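PDB 3QAT: malonyl CoA-acyl carrier protein transacylase from Bartonella henselae, which probably catalyses transfer of the malonyl group from malonyl-CoA to acyl carrier protein, supplying the extender unit for bacterial fatty acid biosynthesis. Local coordinates for residues A[40-45]-A[116-121]; A[109-114]-A[223-228]. All coordinates share one frame; numbering follows the deposited sequence.

Contact 1 of 2, residues A[40-45]-A[116-121]; sequences DDALSE and TARLLR
Glu45 and Arg121 form a salt bridge in which, in the conformer of Glu45 described here, a single carboxylate oxygen takes both terminal nitrogens of the guanidinium. Arg121 NH2 lies 3.0 Å from Glu45 OE1 and approaches on its syn lone pair; Arg121 NH1, 3.1 Å from the same OE1, comes from above the carboxylate plane. The oxygen sits in the guanidinium plane, yet the two flat groups are turned 71° apart, a twist consistent with a grip on one oxygen rather than on both. Arg121 leaves its helix with CG anti to the backbone N (chi1 170°), and the chain then bends at chi2 and chi3. Leu43 CD1 lies over one face of the guanidinium, 3.9 Å above its plane and offset toward the rim. NE of Arg121 is held separately by the carbonyl of Ala63, and NH1 reaches Leu43 O through a water.

The contact joins the C-terminal end of helix 30-43 to the side of helix 113-129 in the acyl transferase domain. A Schellman motif, with Ser44 at positive phi, closes helix 30-43 just before Glu45. Between the helices, Leu43 CD2 packs 3.6 Å from Arg121 CB, and Ala42 CB meets Ala117 CB at 4.0 Å.

Arg118 closes the other flank with an extended chain from CG to NE. Its NE donates to Ala42 O over 3.0 Å, practically straight at 179° and within the guanidinium plane, gripping a carbonyl of the last helical turn. A water accepts from Arg118 NH2 and donates to Asp41 O, adding a second link to that turn.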
ATOM      1  N   ASP A  40      17.368  -0.343   8.882  1.00  7.63           N
ATOM      2  CA  ASP A  40      17.698  -0.688  10.280  1.00  8.74           C
ATOM      3  C   ASP A  40      18.329   0.519  10.993  1.00  8.92           C
ATOM      4  O   ASP A  40      17.980   0.844  12.127  1.00  9.38           O
ATOM      5  CB  ASP A  40      18.687  -1.857  10.313  1.00  9.47           C
ATOM      6  CG  ASP A  40      18.019  -3.216  10.141  1.00 10.34           C
ATOM      7  OD1 ASP A  40      16.771  -3.307  10.059  1.00  9.00           O
ATOM      8  OD2 ASP A  40      18.783  -4.203  10.059  1.00 12.44           O
ATOM      9  N   ASP A  41      19.294   1.166  10.333  1.00  8.44           N
ATOM     10  CA  ASP A  41      19.949   2.334  10.940  1.00  8.94           C
ATOM     11  C   ASP A  41      18.956   3.452  11.218  1.00  9.05           C
ATOM     12  O   ASP A  41      18.949   4.038  12.306  1.00 10.10           O
ATOM     13  CB  ASP A  41      21.077   2.853  10.037  1.00  9.80           C
ATOM     14  CG  ASP A  41      21.781   4.044  10.641  1.00 11.87           C
ATOM     15  OD1 ASP A  41      22.625   3.838  11.526  1.00 14.41           O
ATOM     16  OD2 ASP A  41      21.473   5.171  10.246  1.00 13.06           O
ATOM     17  N   ALA A  42      18.093   3.711  10.239  1.00  9.11           N
ATOM     18  CA  ALA A  42      17.146   4.815  10.304  1.00  8.75           C
ATOM     19  C   ALA A  42      16.190   4.649  11.482  1.00  9.16           C
ATOM     20  O   ALA A  42      15.762   5.637  12.089  1.00  9.90           O
ATOM     21  CB  ALA A  42      16.331   4.893   8.998  1.00  8.64           C
ATOM     22  N   LEU A  43      15.847   3.394  11.764  1.00  9.15           N
ATOM     23  CA  LEU A  43      14.921   3.054  12.862  1.00  8.80           C
ATOM     24  C   LEU A  43      15.607   2.689  14.185  1.00 10.48           C
ATOM     25  O   LEU A  43      14.917   2.412  15.189  1.00 11.61           O
ATOM     26  CB  LEU A  43      14.021   1.879  12.434  1.00  8.93           C
ATOM     27  CG  LEU A  43      13.180   2.181  11.192  1.00  8.79           C
ATOM     28  CD1 LEU A  43      12.328   0.947  10.797  1.00  8.41           C
ATOM     29  CD2 LEU A  43      12.315   3.449  11.385  1.00 10.06           C
ATOM     30  N   SER A  44      16.944   2.657  14.171  1.00 10.65           N
ATOM     31  CA  SER A  44      17.755   2.264  15.331  1.00 12.86           C
ATOM     32  C   SER A  44      17.344   0.893  15.847  1.00 13.33           C
ATOM     33  O   SER A  44      17.214   0.683  17.063  1.00 14.05           O
ATOM     34  CB  SER A  44      17.629   3.296  16.466  1.00 13.21           C
ATOM     35  OG  SER A  44      18.110   4.568  16.053  1.00 17.80           O
ATOM     36  N   GLU A  45      17.145  -0.055  14.929  1.00 12.83           N
ATOM     37  CA  GLU A  45      16.567  -1.358  15.272  0.70 13.62           C
ATOM     38  C   GLU A  45      16.968  -2.372  14.223  1.00 13.33           C
ATOM     39  O   GLU A  45      16.998  -2.021  13.048  1.00 13.84           O
ATOM     40  CB  GLU A  45      15.023  -1.247  15.210  0.70 13.99           C
ATOM     41  CG  GLU A  45      14.284  -2.402  15.860  0.70 17.10           C
ATOM     42  CD  GLU A  45      12.821  -2.468  15.451  0.70 17.65           C
ATOM     43  OE1 GLU A  45      12.383  -1.740  14.530  0.70 15.96           O
ATOM     44  OE2 GLU A  45      12.108  -3.274  16.063  0.70 22.93           O
ATOM     45  N   THR A 116      11.758   7.967   4.604  1.00  8.22           N
ATOM     46  CA  THR A 116      10.603   7.114   4.311  1.00  7.70           C
ATOM     47  C   THR A 116      10.459   6.030   5.372  1.00  7.22           C
ATOM     48  O   THR A 116       9.343   5.750   5.841  1.00  7.53           O
ATOM     49  CB  THR A 116      10.747   6.478   2.928  1.00  7.36           C
ATOM     50  OG1 THR A 116      10.919   7.524   1.949  1.00  7.49           O
ATOM     51  CG2 THR A 116       9.459   5.708   2.576  1.00  8.57           C
ATOM     52  N   ALA A 117      11.588   5.445   5.783  1.00  7.07           N
ATOM     53  CA  ALA A 117      11.536   4.454   6.872  1.00  6.41           C
ATOM     54  C   ALA A 117      10.941   5.052   8.148  1.00  6.85           C
ATOM     55  O   ALA A 117      10.062   4.455   8.771  1.00  6.52           O
ATOM     56  CB  ALA A 117      12.927   3.881   7.149  1.00  7.41           C
ATOM     57  N   ARG A 118      11.402   6.239   8.516  1.00  6.78           N
ATOM     58  CA  ARG A 118      10.935   6.863   9.732  1.00  6.99           C
ATOM     59  C   ARG A 118       9.474   7.285   9.622  1.00  7.48           C
ATOM     60  O   ARG A 118       8.717   7.126  10.581  1.00  7.92           O
ATOM     61  CB  ARG A 118      11.837   8.058  10.094  1.00  7.64           C
ATOM     62  CG  ARG A 118      13.244   7.634  10.539  1.00  8.38           C
ATOM     63  CD  ARG A 118      14.128   8.845  10.692  1.00 11.56           C
ATOM     64  NE  ARG A 118      15.438   8.430  11.161  1.00 13.10           N
ATOM     65  CZ  ARG A 118      16.504   9.218  11.186  1.00 17.36           C
ATOM     66  NH1 ARG A 118      16.434  10.469  10.725  1.00 16.10           N
ATOM     67  NH2 ARG A 118      17.649   8.738  11.657  1.00 19.07           N
ATOM     68  N   LEU A 119       9.080   7.795   8.464  1.00  6.96           N
ATOM     69  CA  LEU A 119       7.677   8.183   8.272  1.00  6.90           C
ATOM     70  C   LEU A 119       6.774   6.969   8.432  1.00  6.44           C
ATOM     71  O   LEU A 119       5.712   7.086   9.038  1.00  7.31           O
ATOM     72  CB  LEU A 119       7.433   8.820   6.888  1.00  7.46           C
ATOM     73  CG  LEU A 119       7.954  10.247   6.686  1.00  7.32           C
ATOM     74  CD1 LEU A 119       7.965  10.533   5.186  1.00  8.78           C
ATOM     75  CD2 LEU A 119       7.070  11.260   7.431  1.00  8.79           C
ATOM     76  N   LEU A 120       7.192   5.813   7.891  1.00  6.97           N
ATOM     77  CA  LEU A 120       6.353   4.604   7.965  1.00  7.07           C
ATOM     78  C   LEU A 120       6.298   3.995   9.356  1.00  6.88           C
ATOM     79  O   LEU A 120       5.270   3.472   9.767  1.00  7.47           O
ATOM     80  CB  LEU A 120       6.766   3.564   6.909  1.00  6.87           C
ATOM     81  CG  LEU A 120       6.405   4.032   5.493  1.00  6.71           C
ATOM     82  CD1 LEU A 120       7.023   3.048   4.529  1.00  6.91           C
ATOM     83  CD2 LEU A 120       4.877   4.104   5.317  1.00  7.85           C
ATOM     84  N   ARG A 121       7.386   4.131  10.112  1.00  7.10           N
ATOM     85  CA  ARG A 121       7.364   3.737  11.511  1.00  6.55           C
ATOM     86  C   ARG A 121       6.411   4.647  12.331  1.00  7.22           C
ATOM     87  O   ARG A 121       5.615   4.162  13.124  1.00  8.39           O
ATOM     88  CB  ARG A 121       8.801   3.704  12.058  1.00  7.44           C
ATOM     89  CG  ARG A 121       8.939   3.551  13.570  1.00  6.70           C
ATOM     90  CD  ARG A 121       8.221   2.338  14.157  1.00  9.05           C
ATOM     91  NE  ARG A 121       8.587   1.045  13.543  1.00  8.52           N
ATOM     92  CZ  ARG A 121       9.677   0.337  13.854  1.00 10.06           C
ATOM     93  NH1 ARG A 121      10.618   0.815  14.671  1.00 10.42           N
ATOM     94  NH2 ARG A 121       9.837  -0.864  13.297  1.00 10.72           N
TER
HETATM   95  O   HOH W   1      18.671   6.722  13.197  1.00 15.89           O
HETATM   96  O   HOH W   2      12.013   3.287  15.463  1.00 16.31           O

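Contact 2 of 2, residues A[109-114]-A[223-228]; sequences GTFSLT and LTVNKT
Two linkers that flank helices meet here: Thr110 and Phe111, in the turn between helix 100-107 and helix 113-129, lie against Val225 to Thr228, which follow helix 212-224. Gly109, at positive phi, is the C-prime residue of the Schellman motif that ends helix 100-107, and Ser112 N-caps the next helix through its OG and the backbone N of Asp115. Between these two helix ends, Thr110 pairs with Thr228. Thr228 N donates to Thr110 O at 3.1 Å, in the carbonyl plane and on a lone pair. In return, Thr110 OG1 donates to Thr228 O at 2.8 Å, nearly in line with the acceptor's C=O (160°). Thr110 N is spent on Leu105 O in the Schellman motif, and it is the hydroxyl that serves Thr228 O; its chi1 of -75° sets OG1 anti to the carbonyl carbon. Lys227 CA adds a CA-H...O contact of 3.2 Å to Thr110 O.

Phe111 carries the apolar part. Its CE1 lies 3.8 Å from Val225 CG1, the two side chains crossing at about a right angle, and 4.0 Å from Lys227 CB, the Phe111 and Lys227 side chains lying side by side and pointing the same way. Thr110 CG2 sits over the centre of one ring face, 3.8 Å above it, while Asn226 O comes to the ring edge in its plane. Leu253 of helix 246-258 also touches the ring.

In the Thr228 conformer described, a water links Thr110 O to Thr228 OG1, and another donates to Asn226 O while accepting from Ser112 N. Thr110 O thus takes a backbone N-H, a water and a CA-H contact while Thr228 O takes the hydroxyl, so that two reciprocal bonds fix Thr110 against Thr228.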
ATOM      1  N   GLY A 109      11.832   9.605  -5.775  1.00 10.78           N
ATOM      2  CA  GLY A 109      12.745  10.604  -5.227  1.00 12.64           C
ATOM      3  C   GLY A 109      12.180  11.694  -4.334  1.00 12.72           C
ATOM      4  O   GLY A 109      12.898  12.637  -4.002  1.00 13.29           O
ATOM      5  N   THR A 110      10.915  11.578  -3.929  1.00 11.93           N
ATOM      6  CA  THR A 110      10.271  12.635  -3.130  1.00 11.18           C
ATOM      7  C   THR A 110      10.803  12.684  -1.709  1.00 11.21           C
ATOM      8  O   THR A 110      10.969  13.777  -1.149  1.00 11.15           O
ATOM      9  CB  THR A 110       8.729  12.450  -3.142  1.00 10.80           C
ATOM     10  OG1 THR A 110       8.241  12.875  -4.422  1.00 12.01           O
ATOM     11  CG2 THR A 110       7.984  13.268  -2.041  1.00 10.99           C
ATOM     12  N   PHE A 111      11.006  11.504  -1.120  1.00 10.87           N
ATOM     13  CA  PHE A 111      11.620  11.388   0.198  1.00 10.24           C
ATOM     14  C   PHE A 111      12.872  10.515   0.120  1.00 10.22           C
ATOM     15  O   PHE A 111      12.967   9.595  -0.710  1.00 11.14           O
ATOM     16  CB  PHE A 111      10.706  10.654   1.191  1.00  9.86           C
ATOM     17  CG  PHE A 111       9.313  11.201   1.311  1.00 10.00           C
ATOM     18  CD1 PHE A 111       9.086  12.524   1.708  1.00 11.17           C
ATOM     19  CD2 PHE A 111       8.222  10.361   1.055  1.00 11.29           C
ATOM     20  CE1 PHE A 111       7.782  13.016   1.856  1.00 11.93           C
ATOM     21  CE2 PHE A 111       6.910  10.832   1.197  1.00 10.91           C
ATOM     22  CZ  PHE A 111       6.694  12.167   1.606  1.00 10.51           C
ATOM     23  N   SER A 112      13.826  10.778   1.010  1.00  9.29           N
ATOM     24  CA  SER A 112      14.990   9.898   1.144  1.00  9.43           C
ATOM     25  C   SER A 112      14.557   8.556   1.730  1.00  8.74           C
ATOM     26  O   SER A 112      13.506   8.455   2.368  1.00  9.57           O
ATOM     27  CB  SER A 112      16.069  10.487   2.056  1.00  9.68           C
ATOM     28  OG  SER A 112      15.662  10.526   3.442  1.00  9.73           O
ATOM     29  N   LEU A 113      15.409   7.557   1.561  1.00  8.78           N
ATOM     30  CA  LEU A 113      15.126   6.247   2.162  1.00  8.28           C
ATOM     31  C   LEU A 113      15.046   6.299   3.694  1.00  8.38           C
ATOM     32  O   LEU A 113      14.139   5.719   4.299  1.00  8.39           O
ATOM     33  CB  LEU A 113      16.177   5.228   1.713  1.00  8.40           C
ATOM     34  CG  LEU A 113      15.989   3.806   2.306  1.00  7.34           C
ATOM     35  CD1 LEU A 113      14.663   3.139   1.882  1.00  8.59           C
ATOM     36  CD2 LEU A 113      17.132   2.927   1.878  1.00 10.03           C
ATOM     37  N   THR A 114      15.979   7.004   4.323  1.00  8.66           N
ATOM     38  CA  THR A 114      15.940   7.124   5.772  1.00  8.41           C
ATOM     39  C   THR A 114      14.641   7.805   6.254  1.00  8.28           C
ATOM     40  O   THR A 114      13.994   7.351   7.219  1.00  8.80           O
ATOM     41  CB  THR A 114      17.220   7.852   6.279  1.00  9.01           C
ATOM     42  OG1 THR A 114      18.281   6.885   6.391  1.00 10.65           O
ATOM     43  CG2 THR A 114      16.998   8.518   7.654  1.00  9.25           C
ATOM     44  N   LEU A 223       5.072  17.569   7.698  1.00 15.45           N
ATOM     45  CA  LEU A 223       5.454  18.988   7.664  1.00 18.07           C
ATOM     46  C   LEU A 223       6.945  19.225   7.803  1.00 18.34           C
ATOM     47  O   LEU A 223       7.468  20.215   7.245  1.00 21.09           O
ATOM     48  CB  LEU A 223       4.746  19.763   8.784  1.00 18.78           C
ATOM     49  CG  LEU A 223       3.315  20.177   8.459  1.00 22.20           C
ATOM     50  CD1 LEU A 223       2.572  20.577   9.747  1.00 25.01           C
ATOM     51  CD2 LEU A 223       3.312  21.331   7.437  1.00 25.35           C
ATOM     52  N   THR A 224       7.665  18.380   8.521  0.60 17.71           N
ATOM     53  CA  THR A 224       9.062  18.732   8.791  0.60 18.02           C
ATOM     54  C   THR A 224      10.052  18.054   7.838  0.60 17.38           C
ATOM     55  O   THR A 224      11.178  18.532   7.659  0.60 17.43           O
ATOM     56  CB  THR A 224       9.426  18.506  10.260  0.60 17.86           C
ATOM     57  OG1 THR A 224       9.234  17.134  10.600  0.60 19.52           O
ATOM     58  CG2 THR A 224       8.525  19.372  11.167  0.60 18.94           C
ATOM     59  N   VAL A 225       9.615  16.966   7.206  1.00 15.83           N
ATOM     60  CA  VAL A 225      10.514  16.172   6.381  1.00 15.30           C
ATOM     61  C   VAL A 225      10.904  16.912   5.105  1.00 15.38           C
ATOM     62  O   VAL A 225      10.068  17.587   4.483  1.00 15.27           O
ATOM     63  CB  VAL A 225       9.865  14.772   6.044  1.00 15.66           C
ATOM     64  CG1 VAL A 225       8.715  14.873   5.067  1.00 16.62           C
ATOM     65  CG2 VAL A 225      10.898  13.812   5.560  1.00 18.17           C
ATOM     66  N   ASN A 226      12.165  16.772   4.696  1.00 15.29           N
ATOM     67  CA  ASN A 226      12.554  17.240   3.363  1.00 16.28           C
ATOM     68  C   ASN A 226      11.782  16.510   2.284  1.00 15.30           C
ATOM     69  O   ASN A 226      11.606  15.272   2.344  1.00 15.65           O
ATOM     70  CB  ASN A 226      14.041  17.017   3.122  1.00 17.71           C
ATOM     71  CG  ASN A 226      14.897  17.935   3.943  1.00 21.42           C
ATOM     72  OD1 ASN A 226      14.567  19.106   4.135  1.00 25.92           O
ATOM     73  ND2 ASN A 226      16.020  17.413   4.432  1.00 25.69           N
ATOM     74  N   LYS A 227      11.282  17.275   1.325  1.00 15.38           N
ATOM     75  CA  LYS A 227      10.545  16.681   0.222  1.00 15.24           C
ATOM     76  C   LYS A 227      10.816  17.416  -1.088  1.00 15.55           C
ATOM     77  O   LYS A 227      11.126  18.629  -1.100  1.00 16.42           O
ATOM     78  CB  LYS A 227       9.043  16.616   0.517  1.00 16.00           C
ATOM     79  CG  LYS A 227       8.349  17.954   0.607  1.00 17.72           C
ATOM     80  CD  LYS A 227       6.969  17.810   1.208  1.00 20.29           C
ATOM     81  CE  LYS A 227       6.223  19.148   1.182  1.00 22.84           C
ATOM     82  NZ  LYS A 227       6.871  20.216   2.049  1.00 24.13           N
ATOM     83  N   THR A 228      10.723  16.646  -2.166  1.00 14.52           N
ATOM     84  CA  THR A 228      10.867  17.144  -3.525  0.60 15.80           C
ATOM     85  C   THR A 228       9.728  16.599  -4.387  1.00 15.23           C
ATOM     86  O   THR A 228       9.209  15.511  -4.111  1.00 14.70           O
ATOM     87  CB  THR A 228      12.203  16.691  -4.162  0.60 16.07           C
ATOM     88  OG1 THR A 228      13.242  16.647  -3.168  0.60 17.92           O
ATOM     89  CG2 THR A 228      12.602  17.665  -5.265  0.60 17.75           C
TER
HETATM   90  O   HOH W   3      13.616  15.304  -0.836  1.00 28.99           O
HETATM   91  O   HOH W   4      13.343  13.232   2.605  1.00 10.05           O

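Contacts 1 and 2 lie on the same side of the chain's centre, their own centres 13 Å apart, and both use helix 113-129: contact 2 involves the turn leading into it, contact 1 its first turns. Along the chain the segments alternate, 40-45, 109-114, 116-121, 223-228, so the two connections cross. They also touch: Thr116 OG1 packs 3.2 Å from Phe111 CB, Leu119 CD1 lies 4.1 Å from Phe111 CZ, and Ala42 CB comes to 3.8 Å from Thr114 OG1. Helix 113-129 is thereby joined to helix 30-43 and, through its preceding turn, to the segment after helix 212-224, joining parts far apart in the sequence of the acyl transferase domain.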